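PDB 5GVV: glycosyl transferase family 8 from Streptococcus pneumoniae, which transfers galactose from UDP-galactose to the terminal glucose of the already glycosylated serine-rich repeat protein PsrP, the third step of its O-glycosylation. Local coordinates for residues F88-I93 against S179-L184; G140-V145 against H227-D232. One frame throughout, in Å; residues are numbered along the deposited sequence.

Interaction 1: F88-I93 against S179-L184; sequences FARYFI and SILNML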
loop_
_atom_site.group_PDB
_atom_site.type_symbol
_atom_site.label_atom_id
_atom_site.label_comp_id
_atom_site.label_asym_id
_atom_site.label_seq_id
_atom_site.Cartn_x
_atom_site.Cartn_y
_atom_site.Cartn_z
ATOM N N PHE A 88 5.562 -18.197 -8.496
ATOM C CA PHE A 88 6.205 -19.506 -8.413
ATOM C C PHE A 88 6.796 -19.815 -7.037
ATOM O O PHE A 88 7.324 -20.906 -6.812
ATOM C CB PHE A 88 7.310 -19.603 -9.467
ATOM C CG PHE A 88 6.822 -19.456 -10.881
ATOM C CD1 PHE A 88 6.401 -20.568 -11.596
ATOM C CD2 PHE A 88 6.794 -18.213 -11.501
ATOM C CE1 PHE A 88 5.951 -20.448 -12.902
ATOM C CE2 PHE A 88 6.348 -18.082 -12.809
ATOM C CZ PHE A 88 5.923 -19.202 -13.510
ATOM N N ALA A 89 6.706 -18.858 -6.120
ATOM C CA ALA A 89 7.402 -18.960 -4.841
ATOM C C ALA A 89 6.854 -20.061 -3.935
ATOM O O ALA A 89 7.539 -20.515 -3.017
ATOM C CB ALA A 89 7.387 -17.616 -4.126
ATOM N N ARG A 90 5.625 -20.497 -4.197
ATOM C CA ARG A 90 4.992 -21.520 -3.365
ATOM C C ARG A 90 5.706 -22.872 -3.469
ATOM O O ARG A 90 5.497 -23.759 -2.638
ATOM C CB ARG A 90 3.494 -21.644 -3.698
ATOM C CG ARG A 90 3.179 -21.993 -5.148
ATOM C CD ARG A 90 1.694 -21.814 -5.471
ATOM N NE ARG A 90 1.423 -20.531 -6.120
ATOM C CZ ARG A 90 0.205 -20.073 -6.396
ATOM N NH1 ARG A 90 0.052 -18.896 -6.991
ATOM N NH2 ARG A 90 -0.863 -20.786 -6.074
ATOM N N TYR A 91 6.558 -23.015 -4.482
ATOM C CA TYR A 91 7.377 -24.212 -4.641
ATOM C C TYR A 91 8.291 -24.421 -3.426
ATOM O O TYR A 91 8.539 -25.558 -3.012
ATOM C CB TYR A 91 8.242 -24.120 -5.906
ATOM C CG TYR A 91 7.493 -24.126 -7.227
ATOM C CD1 TYR A 91 6.128 -24.375 -7.282
ATOM C CD2 TYR A 91 8.163 -23.895 -8.427
ATOM C CE1 TYR A 91 5.447 -24.383 -8.491
ATOM C CE2 TYR A 91 7.489 -23.897 -9.637
ATOM C CZ TYR A 91 6.131 -24.146 -9.662
ATOM O OH TYR A 91 5.454 -24.157 -10.863
ATOM N N PHE A 92 8.781 -23.319 -2.855
ATOM C CA PHE A 92 9.796 -23.378 -1.798
ATOM C C PHE A 92 9.212 -23.501 -0.392
ATOM O O PHE A 92 9.930 -23.358 0.597
ATOM C CB PHE A 92 10.706 -22.147 -1.862
ATOM C CG PHE A 92 11.419 -21.986 -3.176
ATOM C CD1 PHE A 92 12.614 -22.649 -3.415
ATOM C CD2 PHE A 92 10.892 -21.170 -4.170
ATOM C CE1 PHE A 92 13.278 -22.503 -4.623
ATOM C CE2 PHE A 92 11.548 -21.016 -5.381
ATOM C CZ PHE A 92 12.743 -21.682 -5.608
ATOM N N ILE A 93 7.913 -23.763 -0.304
ATOM C CA ILE A 93 7.248 -23.909 0.993
ATOM C C ILE A 93 7.947 -24.867 1.975
ATOM O O ILE A 93 8.220 -24.482 3.115
ATOM C CB ILE A 93 5.738 -24.249 0.835
ATOM C CG1 ILE A 93 4.955 -22.998 0.417
ATOM C CG2 ILE A 93 5.164 -24.796 2.130
ATOM C CD1 ILE A 93 3.512 -23.272 0.007
ATOM N N SER A 179 -0.802 -25.035 -13.699
ATOM C CA SER A 179 -0.698 -26.117 -14.677
ATOM C C SER A 179 0.376 -27.124 -14.274
ATOM O O SER A 179 0.222 -28.330 -14.483
ATOM C CB SER A 179 -0.385 -25.562 -16.070
ATOM O OG SER A 179 -1.486 -24.861 -16.616
ATOM N N ILE A 180 1.465 -26.622 -13.697
ATOM C CA ILE A 180 2.562 -27.473 -13.249
ATOM C C ILE A 180 2.135 -28.342 -12.067
ATOM O O ILE A 180 2.427 -29.542 -12.025
ATOM C CB ILE A 180 3.793 -26.637 -12.838
ATOM C CG1 ILE A 180 4.272 -25.758 -14.000
ATOM C CG2 ILE A 180 4.909 -27.541 -12.341
ATOM C CD1 ILE A 180 4.537 -26.524 -15.286
ATOM N N LEU A 181 1.452 -27.727 -11.104
ATOM C CA LEU A 181 0.984 -28.430 -9.910
ATOM C C LEU A 181 -0.001 -29.556 -10.246
ATOM O O LEU A 181 0.058 -30.642 -9.663
ATOM C CB LEU A 181 0.345 -27.440 -8.931
ATOM C CG LEU A 181 1.308 -26.565 -8.131
ATOM C CD1 LEU A 181 0.619 -25.304 -7.645
ATOM C CD2 LEU A 181 1.867 -27.340 -6.958
ATOM N N ASN A 182 -0.904 -29.297 -11.184
ATOM C CA ASN A 182 -1.856 -30.313 -11.613
ATOM C C ASN A 182 -1.181 -31.430 -12.405
ATOM O O ASN A 182 -1.541 -32.605 -12.282
ATOM C CB ASN A 182 -2.972 -29.674 -12.436
ATOM C CG ASN A 182 -4.048 -29.067 -11.569
ATOM O OD1 ASN A 182 -5.023 -29.731 -11.221
ATOM N ND2 ASN A 182 -3.871 -27.804 -11.198
HETATM N N MSE A 183 -0.220 -31.062 -13.223
HETATM C CA MSE A 183 0.474 -32.061 -14.015
HETATM C C MSE A 183 1.346 -32.936 -13.155
HETATM O O MSE A 183 1.665 -34.009 -13.609
HETATM C CB MSE A 183 1.233 -31.378 -15.127
HETATM C CG MSE A 183 2.528 -32.031 -15.556
HETATM SE SE MSE A 183 3.158 -31.225 -17.170
HETATM C CE MSE A 183 1.965 -29.684 -17.300
ATOM N N LEU A 184 1.766 -32.504 -11.979
ATOM C CA LEU A 184 2.614 -33.302 -11.098
ATOM C C LEU A 184 1.815 -34.171 -10.128
ATOM O O LEU A 184 2.253 -35.265 -9.762
ATOM C CB LEU A 184 3.565 -32.393 -10.310
ATOM C CG LEU A 184 4.598 -33.088 -9.418
ATOM C CD1 LEU A 184 5.658 -33.799 -10.251
ATOM C CD2 LEU A 184 5.243 -32.113 -8.449
#

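Interaction 2: G140-V145 against H227-D232; sequences GFNAGV and HYISQD. With MN (manganese (II) ion), chain C; UDP (uridine-5'-diphosphate), chain D.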
loop_
_atom_site.group_PDB
_atom_site.type_symbol
_atom_site.label_atom_id
_atom_site.label_comp_id
_atom_site.label_asym_id
_atom_site.label_seq_id
_atom_site.Cartn_x
_atom_site.Cartn_y
_atom_site.Cartn_z
ATOM N N GLY A 140 -8.687 -29.655 -13.501
ATOM C CA GLY A 140 -7.932 -29.835 -12.276
ATOM C C GLY A 140 -8.348 -28.864 -11.190
ATOM O O GLY A 140 -9.450 -28.312 -11.226
ATOM N N PHE A 141 -7.457 -28.653 -10.225
ATOM C CA PHE A 141 -7.765 -27.811 -9.077
ATOM C C PHE A 141 -7.198 -26.398 -9.194
ATOM O O PHE A 141 -6.230 -26.163 -9.925
ATOM C CB PHE A 141 -7.257 -28.469 -7.793
ATOM C CG PHE A 141 -5.790 -28.807 -7.816
ATOM C CD1 PHE A 141 -4.836 -27.853 -7.486
ATOM C CD2 PHE A 141 -5.366 -30.090 -8.135
ATOM C CE1 PHE A 141 -3.486 -28.162 -7.497
ATOM C CE2 PHE A 141 -4.015 -30.409 -8.147
ATOM C CZ PHE A 141 -3.073 -29.440 -7.828
ATOM N N ASN A 142 -7.797 -25.460 -8.464
ATOM C CA ASN A 142 -7.226 -24.121 -8.363
ATOM C C ASN A 142 -6.133 -24.105 -7.298
ATOM O O ASN A 142 -6.310 -24.660 -6.216
ATOM C CB ASN A 142 -8.297 -23.082 -8.044
ATOM C CG ASN A 142 -7.728 -21.682 -7.915
ATOM O OD1 ASN A 142 -7.250 -21.292 -6.852
ATOM N ND2 ASN A 142 -7.777 -20.919 -9.001
ATOM N N ALA A 143 -5.012 -23.459 -7.600
ATOM C CA ALA A 143 -3.826 -23.541 -6.750
ATOM C C ALA A 143 -3.769 -22.473 -5.663
ATOM O O ALA A 143 -2.819 -22.438 -4.874
ATOM C CB ALA A 143 -2.575 -23.473 -7.605
ATOM N N GLY A 144 -4.776 -21.603 -5.627
ATOM C CA GLY A 144 -4.769 -20.467 -4.720
ATOM C C GLY A 144 -5.045 -20.807 -3.266
ATOM O O GLY A 144 -4.803 -19.988 -2.372
ATOM N N VAL A 145 -5.574 -22.002 -3.021
ATOM C CA VAL A 145 -5.806 -22.464 -1.655
ATOM C C VAL A 145 -5.371 -23.918 -1.559
ATOM O O VAL A 145 -6.016 -24.804 -2.127
ATOM C CB VAL A 145 -7.293 -22.372 -1.251
ATOM C CG1 VAL A 145 -7.499 -22.958 0.149
ATOM C CG2 VAL A 145 -7.790 -20.935 -1.314
ATOM N N HIS A 227 -11.960 -15.847 -3.691
ATOM C CA HIS A 227 -10.739 -15.753 -4.488
ATOM C C HIS A 227 -10.976 -14.904 -5.736
ATOM O O HIS A 227 -11.706 -15.308 -6.651
ATOM C CB HIS A 227 -10.254 -17.155 -4.875
ATOM C CG HIS A 227 -8.865 -17.189 -5.428
ATOM N ND1 HIS A 227 -8.252 -18.358 -5.837
ATOM C CD2 HIS A 227 -7.955 -16.203 -5.628
ATOM C CE1 HIS A 227 -7.036 -18.089 -6.267
ATOM N NE2 HIS A 227 -6.829 -16.787 -6.156
ATOM N N TYR A 228 -10.368 -13.722 -5.769
ATOM C CA TYR A 228 -10.537 -12.822 -6.904
ATOM C C TYR A 228 -9.535 -13.114 -8.021
ATOM O O TYR A 228 -8.666 -12.286 -8.322
ATOM C CB TYR A 228 -10.408 -11.366 -6.448
ATOM C CG TYR A 228 -11.468 -10.947 -5.454
ATOM C CD1 TYR A 228 -12.681 -10.429 -5.884
ATOM C CD2 TYR A 228 -11.248 -11.062 -4.089
ATOM C CE1 TYR A 228 -13.648 -10.039 -4.982
ATOM C CE2 TYR A 228 -12.209 -10.687 -3.178
ATOM C CZ TYR A 228 -13.407 -10.176 -3.631
ATOM O OH TYR A 228 -14.367 -9.795 -2.722
ATOM N N ILE A 229 -9.664 -14.288 -8.637
ATOM C CA ILE A 229 -8.789 -14.689 -9.734
ATOM C C ILE A 229 -8.982 -13.773 -10.936
ATOM O O ILE A 229 -9.928 -12.976 -10.969
ATOM C CB ILE A 229 -9.053 -16.145 -10.175
ATOM C CG1 ILE A 229 -10.460 -16.280 -10.776
ATOM C CG2 ILE A 229 -8.879 -17.105 -9.003
ATOM C CD1 ILE A 229 -10.729 -17.633 -11.425
ATOM N N SER A 230 -8.077 -13.901 -11.910
ATOM C CA SER A 230 -8.069 -13.115 -13.159
ATOM C C SER A 230 -7.510 -11.709 -12.957
ATOM O O SER A 230 -7.085 -11.355 -11.862
ATOM C CB SER A 230 -9.450 -13.057 -13.833
ATOM O OG SER A 230 -10.254 -12.018 -13.289
ATOM N N GLN A 231 -7.494 -10.915 -14.019
ATOM C CA GLN A 231 -6.950 -9.566 -13.929
ATOM C C GLN A 231 -8.022 -8.548 -13.546
ATOM O O GLN A 231 -7.742 -7.350 -13.446
ATOM C CB GLN A 231 -6.272 -9.172 -15.242
ATOM C CG GLN A 231 -5.206 -10.166 -15.710
ATOM C CD GLN A 231 -4.031 -10.295 -14.744
ATOM O OE1 GLN A 231 -4.103 -11.012 -13.740
ATOM N NE2 GLN A 231 -2.933 -9.619 -15.062
ATOM N N ASP A 232 -9.244 -9.031 -13.332
ATOM C CA ASP A 232 -10.349 -8.169 -12.928
ATOM C C ASP A 232 -10.384 -8.045 -11.405
ATOM O O ASP A 232 -11.339 -8.485 -10.763
ATOM C CB ASP A 232 -11.670 -8.752 -13.442
ATOM C CG ASP A 232 -12.861 -7.861 -13.149
ATOM O OD1 ASP A 232 -12.737 -6.626 -13.290
ATOM O OD2 ASP A 232 -13.923 -8.400 -12.775
HETATM MN MN MN C . -5.090 -15.745 -6.779
HETATM N N1 UDP D . 1.725 -12.167 -6.770
HETATM C C2 UDP D . 2.533 -11.180 -6.239
HETATM N N3 UDP D . 2.719 -9.984 -6.908
HETATM C C4 UDP D . 2.094 -9.771 -8.122
HETATM C C5 UDP D . 1.276 -10.768 -8.653
HETATM C C6 UDP D . 1.194 -12.008 -8.022
HETATM O O2 UDP D . 3.090 -11.371 -5.162
HETATM O O4 UDP D . 2.257 -8.701 -8.717
HETATM C "C1'" UDP D . 1.550 -13.432 -6.022
HETATM C "C2'" UDP D . 0.342 -13.313 -5.105
HETATM O "O2'" UDP D . 0.553 -14.047 -3.919
HETATM C "C3'" UDP D . -0.766 -13.971 -5.895
HETATM C "C4'" UDP D . -0.009 -15.042 -6.671
HETATM O "O4'" UDP D . 1.280 -14.503 -6.912
HETATM O "O3'" UDP D . -1.747 -14.514 -5.037
HETATM C "C5'" UDP D . -0.698 -15.418 -7.981
HETATM O "O5'" UDP D . -1.285 -14.258 -8.530
HETATM P PA UDP D . -2.866 -14.251 -8.808
HETATM O O1A UDP D . -3.523 -14.480 -7.505
HETATM O O2A UDP D . -3.283 -12.969 -9.423
HETATM O O3A UDP D . -3.130 -15.479 -9.825
HETATM P PB UDP D . -4.575 -16.182 -10.006
HETATM O O1B UDP D . -4.431 -17.463 -10.736
HETATM O O2B UDP D . -5.431 -15.279 -10.808
HETATM O O3B UDP D . -5.192 -16.421 -8.678
#

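Interaction 1: F88-I93 against S179-L184
Tyr91 and Ile180 meet because both first torsions set a branch beside the backbone N: Tyr91 CG lies anti to its carbonyl carbon (chi1 -66°), and Ile180 CG1 does the same (chi1 -58°), while Ile180 CG2 takes the position anti to the backbone N. These settings direct the ring toward helix 176-185, where its hydroxyl end meets the isoleucine, and the two side chains cross at about a right angle. Tyr91 OH lies 3.6 Å from Ile180 CB and 3.7 Å from both Ile180 CG1 and Ile180 CG2, so the oxygen rests at the branch point rather than against one methyl. The ring carbons stand farther back, Tyr91 CZ being 4.5 Å from Ile180 CG2. This is van der Waals contact; the polar need of the hydroxyl is met by a hydrogen bond with Thr166 OG1. The same oxygen lies in the plane of the Phe88 ring, at its edge, and Phe88 O sits 3.2 Å above one face of the Tyr91 ring, toward the rim.

A second, looser touch is apolar: Arg90 CD approaches Leu181 CD1 at 4.2 Å, using the aliphatic part of the arginine. Its charged end is engaged elsewhere, NE in a salt bridge with Asp177, from the same helix as Leu181, and the residue also lines the UDP pocket. The contact therefore joins the 3-10 turn that includes residues 89-91, in the loop before strand 101-105, to helix 176-185. Leu162 of helix 158-167 packs on both Tyr91 and Ile180, while Tyr104 of strand 101-105 touches Arg90.

Interaction 2: G140-V145 against H227-D232
Asn142 OD1 is gripped by two N-H donors, the backbone N of Gly144 and the side-chain amide of Asn197, and also faces His227 across the contact. The bond from Gly144 N measures 2.8 Å with an N-H...O angle of 152°, its donor lying above the carbonyl plane, and closes an Asx turn. Asn142 CG is anti to the backbone N (chi1 179°), which extends the amide toward the imidazole. There OD1 lies at the ring edge, in plane, 3.3 Å from His227 ND1, with the amide and ring planes 84° apart. His227 ND1 is hydrogen-bonded to Asn197 OD1, so Asn197 bonds to both partners and probably helps fix the ring's rotation.

From its other nitrogen, NE2, the His227 ring binds the manganese ion at 2.1 Å. Gly144 CA packs 3.6 Å from His227 CE1, bringing the backbone itself against the ring. Ile229 CG2 sits over the centre of one ring face, 3.3 Å above its plane, and within 4.0 Å of Asn142 ND2. Further along, Ser230 N donates a 3.2 Å hydrogen bond to UDP O2B. Asp106 and Asp108, a DxD pair, share the metal with His227, UDP O1A and UDP O3B: the manganese-diphosphate site characteristic of GT-A glycosyltransferases.

How the interactions relate
Interaction 1 and interaction 2 have centres 14 Å apart and touch directly. Asn182 OD1 probably accepts a hydrogen bond from Phe141 N at 2.8 Å, and Leu181 CD1 packs 3.7 Å from Ala143 CB, so helix 176-185 of interaction 1 borders the loop of interaction 2. Along the chain the segments alternate: 88-93, 140-145, 179-184, 227-232. Segment 88-93 precedes strand 101-105 and segment 140-145 leads into strand 145-149, neighbours in the seven-stranded mixed sheet. Both contacts lie within the family 8 range and reach the UDP pocket: segments 88-93 (Arg90) and 227-232 (His227, Ile229 and Ser230) supply pocket residues, while 140-145 and 179-184 pack behind them.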